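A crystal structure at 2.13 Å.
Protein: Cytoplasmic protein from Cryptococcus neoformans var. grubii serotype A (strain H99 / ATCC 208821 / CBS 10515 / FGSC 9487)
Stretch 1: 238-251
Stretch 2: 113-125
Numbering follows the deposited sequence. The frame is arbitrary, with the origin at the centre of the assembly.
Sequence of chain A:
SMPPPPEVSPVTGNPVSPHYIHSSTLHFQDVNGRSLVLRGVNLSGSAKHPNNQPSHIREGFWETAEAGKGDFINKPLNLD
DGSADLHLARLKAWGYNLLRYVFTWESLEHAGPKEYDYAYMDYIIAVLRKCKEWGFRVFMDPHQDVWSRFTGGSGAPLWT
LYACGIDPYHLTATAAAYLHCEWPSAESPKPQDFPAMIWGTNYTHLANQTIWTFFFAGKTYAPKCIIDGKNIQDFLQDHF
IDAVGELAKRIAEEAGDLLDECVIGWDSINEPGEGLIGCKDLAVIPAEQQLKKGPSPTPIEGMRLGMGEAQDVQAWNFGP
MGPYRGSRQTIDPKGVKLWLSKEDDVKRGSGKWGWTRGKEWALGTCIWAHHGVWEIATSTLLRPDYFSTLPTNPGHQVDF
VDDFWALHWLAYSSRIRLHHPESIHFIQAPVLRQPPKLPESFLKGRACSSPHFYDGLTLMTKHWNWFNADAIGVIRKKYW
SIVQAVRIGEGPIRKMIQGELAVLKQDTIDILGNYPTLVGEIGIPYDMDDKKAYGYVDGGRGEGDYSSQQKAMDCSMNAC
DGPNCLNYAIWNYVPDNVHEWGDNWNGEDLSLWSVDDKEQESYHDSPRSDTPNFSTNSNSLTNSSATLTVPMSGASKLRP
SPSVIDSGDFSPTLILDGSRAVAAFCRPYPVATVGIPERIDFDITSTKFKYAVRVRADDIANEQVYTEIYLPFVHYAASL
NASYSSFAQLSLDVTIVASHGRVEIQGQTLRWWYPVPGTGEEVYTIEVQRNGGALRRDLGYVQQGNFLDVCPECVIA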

# COMPACT_ATOMS: atom_id res chain seq x y z
N ASP A 238 -18.10 -10.25 6.68
CA ASP A 238 -18.45 -11.44 5.90
C ASP A 238 -18.58 -11.13 4.42
O ASP A 238 -18.20 -11.93 3.57
CB ASP A 238 -19.76 -12.06 6.42
CG ASP A 238 -19.59 -12.76 7.75
OD1 ASP A 238 -18.46 -12.84 8.27
OD2 ASP A 238 -20.61 -13.22 8.30
N HIS A 239 -19.16 -9.97 4.07
CA HIS A 239 -19.29 -9.65 2.65
C HIS A 239 -17.92 -9.35 2.03
O HIS A 239 -17.65 -9.75 0.89
CB HIS A 239 -20.25 -8.47 2.46
CG HIS A 239 -21.70 -8.87 2.46
ND1 HIS A 239 -22.44 -8.96 3.62
CD2 HIS A 239 -22.54 -9.22 1.45
CE1 HIS A 239 -23.67 -9.34 3.33
NE2 HIS A 239 -23.76 -9.52 2.02
N PHE A 240 -17.03 -8.70 2.78
CA PHE A 240 -15.70 -8.42 2.25
C PHE A 240 -14.90 -9.71 2.07
O PHE A 240 -14.27 -9.93 1.04
CB PHE A 240 -14.95 -7.45 3.17
CG PHE A 240 -13.49 -7.33 2.87
CD1 PHE A 240 -13.04 -6.66 1.74
CD2 PHE A 240 -12.55 -7.91 3.71
CE1 PHE A 240 -11.69 -6.57 1.46
CE2 PHE A 240 -11.21 -7.82 3.44
CZ PHE A 240 -10.77 -7.14 2.32
N ILE A 241 -14.92 -10.58 3.09
CA ILE A 241 -14.20 -11.84 3.01
C ILE A 241 -14.80 -12.74 1.94
O ILE A 241 -14.08 -13.45 1.23
CB ILE A 241 -14.19 -12.51 4.40
CG1 ILE A 241 -13.38 -11.63 5.38
CG2 ILE A 241 -13.62 -13.92 4.33
CD1 ILE A 241 -13.43 -12.07 6.83
N ASP A 242 -16.13 -12.72 1.80
CA ASP A 242 -16.77 -13.50 0.74
C ASP A 242 -16.36 -13.00 -0.64
O ASP A 242 -16.14 -13.79 -1.56
CB ASP A 242 -18.29 -13.44 0.87
CG ASP A 242 -18.84 -14.39 1.92
OD1 ASP A 242 -18.04 -15.07 2.59
OD2 ASP A 242 -20.09 -14.45 2.08
N ALA A 243 -16.28 -11.68 -0.81
CA ALA A 243 -15.96 -11.14 -2.13
C ALA A 243 -14.54 -11.50 -2.52
O ALA A 243 -14.30 -11.99 -3.63
CB ALA A 243 -16.16 -9.64 -2.16
N VAL A 244 -13.57 -11.26 -1.63
CA VAL A 244 -12.20 -11.69 -1.90
C VAL A 244 -12.17 -13.20 -2.09
O VAL A 244 -11.50 -13.71 -3.00
CB VAL A 244 -11.25 -11.23 -0.78
CG1 VAL A 244 -9.81 -11.72 -1.06
CG2 VAL A 244 -11.30 -9.72 -0.64
N GLY A 245 -12.91 -13.93 -1.26
CA GLY A 245 -12.92 -15.37 -1.37
C GLY A 245 -13.43 -15.85 -2.71
O GLY A 245 -12.99 -16.89 -3.21
N GLU A 246 -14.35 -15.11 -3.32
CA GLU A 246 -14.86 -15.50 -4.63
C GLU A 246 -13.82 -15.27 -5.72
O GLU A 246 -13.75 -16.04 -6.69
CB GLU A 246 -16.14 -14.72 -4.95
CG GLU A 246 -17.35 -15.18 -4.18
CD GLU A 246 -17.89 -16.50 -4.68
OE1 GLU A 246 -17.85 -16.75 -5.91
OE2 GLU A 246 -18.35 -17.30 -3.85
N LEU A 247 -13.02 -14.22 -5.60
CA LEU A 247 -11.92 -14.03 -6.55
C LEU A 247 -10.92 -15.17 -6.42
O LEU A 247 -10.54 -15.79 -7.43
CB LEU A 247 -11.24 -12.68 -6.30
CG LEU A 247 -9.99 -12.36 -7.12
CD1 LEU A 247 -10.29 -12.51 -8.60
CD2 LEU A 247 -9.50 -10.95 -6.79
N ALA A 248 -10.49 -15.48 -5.19
CA ALA A 248 -9.56 -16.58 -4.96
C ALA A 248 -10.12 -17.89 -5.51
O ALA A 248 -9.42 -18.62 -6.22
CB ALA A 248 -9.25 -16.72 -3.48
N LYS A 249 -11.36 -18.20 -5.16
CA LYS A 249 -12.01 -19.39 -5.70
C LYS A 249 -12.01 -19.38 -7.22
O LYS A 249 -11.74 -20.41 -7.85
CB LYS A 249 -13.44 -19.47 -5.17
CG LYS A 249 -14.26 -20.61 -5.75
CD LYS A 249 -15.38 -21.00 -4.78
CE LYS A 249 -16.74 -20.76 -5.39
NZ LYS A 249 -16.96 -21.69 -6.53
N ARG A 250 -12.31 -18.24 -7.82
CA ARG A 250 -12.35 -18.15 -9.28
C ARG A 250 -10.99 -18.49 -9.87
O ARG A 250 -10.89 -19.24 -10.85
CB ARG A 250 -12.78 -16.76 -9.71
CG ARG A 250 -13.06 -16.63 -11.19
CD ARG A 250 -14.50 -17.00 -11.47
NE ARG A 250 -14.90 -16.72 -12.85
CZ ARG A 250 -16.13 -16.91 -13.30
NH1 ARG A 250 -17.08 -17.35 -12.48
NH2 ARG A 250 -16.44 -16.65 -14.57
N ILE A 251 -9.92 -17.91 -9.32
CA ILE A 251 -8.58 -18.21 -9.79
C ILE A 251 -8.28 -19.69 -9.60
O ILE A 251 -7.71 -20.34 -10.49
CB ILE A 251 -7.54 -17.33 -9.07
CG1 ILE A 251 -7.66 -15.87 -9.48
CG2 ILE A 251 -6.14 -17.84 -9.35
CD1 ILE A 251 -6.95 -14.93 -8.51
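Stretch 2, residues 113-125: PKEYDYAYMDYII

Helices distant in sequence often pack through a mixed seam, apolar on its buried side and polar where it meets solvent, and the pairing of 113-125 with 238-251 illustrates the principle. Stretch 1 is helical throughout. Stretch 2 begins as a loop, largely extended but bent at Lys114, whose phi is positive, and becomes helical at Tyr118; Asp117 caps that helix, its OD1 accepting from Tyr120 N at 3.0 Å. The two helices run in the same general sense, their axes crossing at -53° with a closest approach of 10.0 Å. The register advances from His239 beside Pro113, through Ala243 beside Tyr116 and Leu247 beside Met121, to Ile251 beside Ile125, and the contact buries 764 Å² in all.

Apolar packing follows this register. Met121 points toward stretch 1, and its CE lies 3.4 Å from Glu246 CB and 3.5 Å from Leu247 N, so the methyl group rests against the helix backbone as well as a side chain. Leu247 CD2 meets Ile124 CD1 at 4.2 Å, and Ile251 CG1 meets Ile125 CG1 at 3.7 Å.

Aromatic contacts come next. Pro113 CB lies 3.6 Å from NE2 of the His239 ring, a van der Waals approach. The Tyr116 ring receives Glu246 CG over one face, 3.8 Å from its centroid, a CH-pi contact, while its CE1 approaches Ala243 CB at 3.9 Å. Its hydroxyl reaches the helix through water: one molecule accepts from Tyr116 OH and donates to His239 O.

Polar pairing is concentrated at Arg250, which fits as a knob among Tyr118, Met121, Asp122 and Ile125. Arg250 NE to Asp122 OD1 and Arg250 NH2 to Asp122 OD2, both 2.8 Å, form a two-pronged salt bridge, while Tyr118 CB covers one guanidinium face. A weak hydrogen bond from Tyr118 OH to Glu246 OE1, 3.3 Å, supplements it.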

# COMPACT_ATOMS: atom_id res chain seq x y z
N PRO A 113 -25.05 -6.59 -2.60
CA PRO A 113 -24.60 -7.72 -1.77
C PRO A 113 -24.73 -9.06 -2.48
O PRO A 113 -25.82 -9.42 -2.94
CB PRO A 113 -25.52 -7.66 -0.54
CG PRO A 113 -26.13 -6.31 -0.55
CD PRO A 113 -26.08 -5.76 -1.94
N LYS A 114 -23.62 -9.78 -2.59
CA LYS A 114 -23.55 -11.11 -3.20
C LYS A 114 -23.86 -11.10 -4.69
O LYS A 114 -24.10 -12.17 -5.27
CB LYS A 114 -24.47 -12.09 -2.47
CG LYS A 114 -23.89 -12.54 -1.14
CD LYS A 114 -24.90 -13.25 -0.27
CE LYS A 114 -24.32 -13.50 1.12
NZ LYS A 114 -25.11 -14.51 1.88
N GLU A 115 -23.82 -9.93 -5.33
CA GLU A 115 -23.88 -9.80 -6.79
C GLU A 115 -22.46 -9.55 -7.27
O GLU A 115 -22.03 -8.40 -7.39
CB GLU A 115 -24.82 -8.67 -7.19
CG GLU A 115 -26.29 -9.00 -7.15
CD GLU A 115 -27.15 -7.86 -7.71
OE1 GLU A 115 -27.56 -6.97 -6.93
OE2 GLU A 115 -27.42 -7.87 -8.94
N TYR A 116 -21.72 -10.62 -7.54
CA TYR A 116 -20.30 -10.52 -7.83
C TYR A 116 -20.07 -10.30 -9.33
O TYR A 116 -20.69 -10.95 -10.17
CB TYR A 116 -19.57 -11.78 -7.36
CG TYR A 116 -19.73 -12.05 -5.88
CD1 TYR A 116 -19.17 -11.20 -4.93
CD2 TYR A 116 -20.44 -13.16 -5.43
CE1 TYR A 116 -19.31 -11.44 -3.58
CE2 TYR A 116 -20.59 -13.40 -4.08
CZ TYR A 116 -20.02 -12.54 -3.16
OH TYR A 116 -20.18 -12.79 -1.82
N ASP A 117 -19.14 -9.38 -9.64
CA ASP A 117 -18.78 -9.07 -11.03
C ASP A 117 -17.82 -10.16 -11.51
O ASP A 117 -16.59 -10.03 -11.45
CB ASP A 117 -18.15 -7.69 -11.13
CG ASP A 117 -18.07 -7.19 -12.56
OD1 ASP A 117 -18.02 -8.02 -13.49
OD2 ASP A 117 -18.03 -5.96 -12.77
N TYR A 118 -18.40 -11.26 -11.99
CA TYR A 118 -17.60 -12.38 -12.47
C TYR A 118 -16.79 -12.01 -13.70
O TYR A 118 -15.70 -12.56 -13.91
CB TYR A 118 -18.51 -13.57 -12.75
CG TYR A 118 -19.03 -14.17 -11.48
CD1 TYR A 118 -18.18 -14.86 -10.63
CD2 TYR A 118 -20.36 -14.03 -11.10
CE1 TYR A 118 -18.64 -15.41 -9.45
CE2 TYR A 118 -20.82 -14.58 -9.91
CZ TYR A 118 -19.95 -15.27 -9.10
OH TYR A 118 -20.36 -15.82 -7.92
N ALA A 119 -17.27 -11.05 -14.49
CA ALA A 119 -16.51 -10.63 -15.66
C ALA A 119 -15.22 -9.93 -15.26
O ALA A 119 -14.18 -10.14 -15.87
CB ALA A 119 -17.37 -9.72 -16.54
N TYR A 120 -15.27 -9.08 -14.23
CA TYR A 120 -14.04 -8.43 -13.80
C TYR A 120 -13.09 -9.44 -13.21
O TYR A 120 -11.86 -9.34 -13.40
CB TYR A 120 -14.34 -7.32 -12.79
CG TYR A 120 -13.11 -6.49 -12.51
CD1 TYR A 120 -12.51 -5.76 -13.51
CD2 TYR A 120 -12.52 -6.47 -11.24
CE1 TYR A 120 -11.37 -5.00 -13.28
CE2 TYR A 120 -11.39 -5.72 -10.99
CZ TYR A 120 -10.82 -4.99 -12.01
OH TYR A 120 -9.69 -4.24 -11.79
N MET A 121 -13.60 -10.42 -12.48
CA MET A 121 -12.82 -11.53 -11.99
C MET A 121 -12.01 -12.21 -13.14
O MET A 121 -10.84 -12.47 -13.00
CB MET A 121 -13.70 -12.59 -11.37
CG MET A 121 -14.43 -12.17 -10.14
SD MET A 121 -14.84 -13.52 -9.07
CE MET A 121 -15.51 -12.78 -7.67
N ASP A 122 -12.71 -12.46 -14.24
CA ASP A 122 -12.05 -13.11 -15.39
C ASP A 122 -11.07 -12.16 -16.06
O ASP A 122 -10.06 -12.61 -16.61
CB ASP A 122 -13.13 -13.57 -16.38
CG ASP A 122 -13.98 -14.71 -15.84
OD1 ASP A 122 -13.55 -15.40 -14.90
OD2 ASP A 122 -15.07 -14.95 -16.36
N TYR A 123 -11.35 -10.86 -16.03
CA TYR A 123 -10.37 -9.90 -16.52
C TYR A 123 -9.09 -9.97 -15.70
O TYR A 123 -7.98 -10.00 -16.25
CB TYR A 123 -10.94 -8.48 -16.49
CG TYR A 123 -9.83 -7.44 -16.56
CD1 TYR A 123 -9.27 -7.08 -17.77
CD2 TYR A 123 -9.33 -6.86 -15.40
CE1 TYR A 123 -8.25 -6.16 -17.84
CE2 TYR A 123 -8.30 -5.93 -15.45
CZ TYR A 123 -7.77 -5.58 -16.68
OH TYR A 123 -6.75 -4.66 -16.75
N ILE A 124 -9.22 -9.99 -14.37
CA ILE A 124 -8.04 -10.09 -13.51
C ILE A 124 -7.25 -11.35 -13.84
O ILE A 124 -6.02 -11.33 -13.90
CB ILE A 124 -8.44 -10.07 -12.02
CG1 ILE A 124 -8.89 -8.67 -11.59
CG2 ILE A 124 -7.29 -10.52 -11.16
CD1 ILE A 124 -9.60 -8.64 -10.25
N ILE A 125 -7.95 -12.47 -14.04
CA ILE A 125 -7.28 -13.72 -14.37
C ILE A 125 -6.49 -13.58 -15.67
O ILE A 125 -5.36 -14.05 -15.78
CB ILE A 125 -8.31 -14.86 -14.45
CG1 ILE A 125 -8.64 -15.33 -13.03
CG2 ILE A 125 -7.79 -16.00 -15.32
CD1 ILE A 125 -9.91 -16.15 -12.94
O HOH W 1 -20.14 -10.72 -0.48
O HOH W 2 -20.83 -15.24 -1.22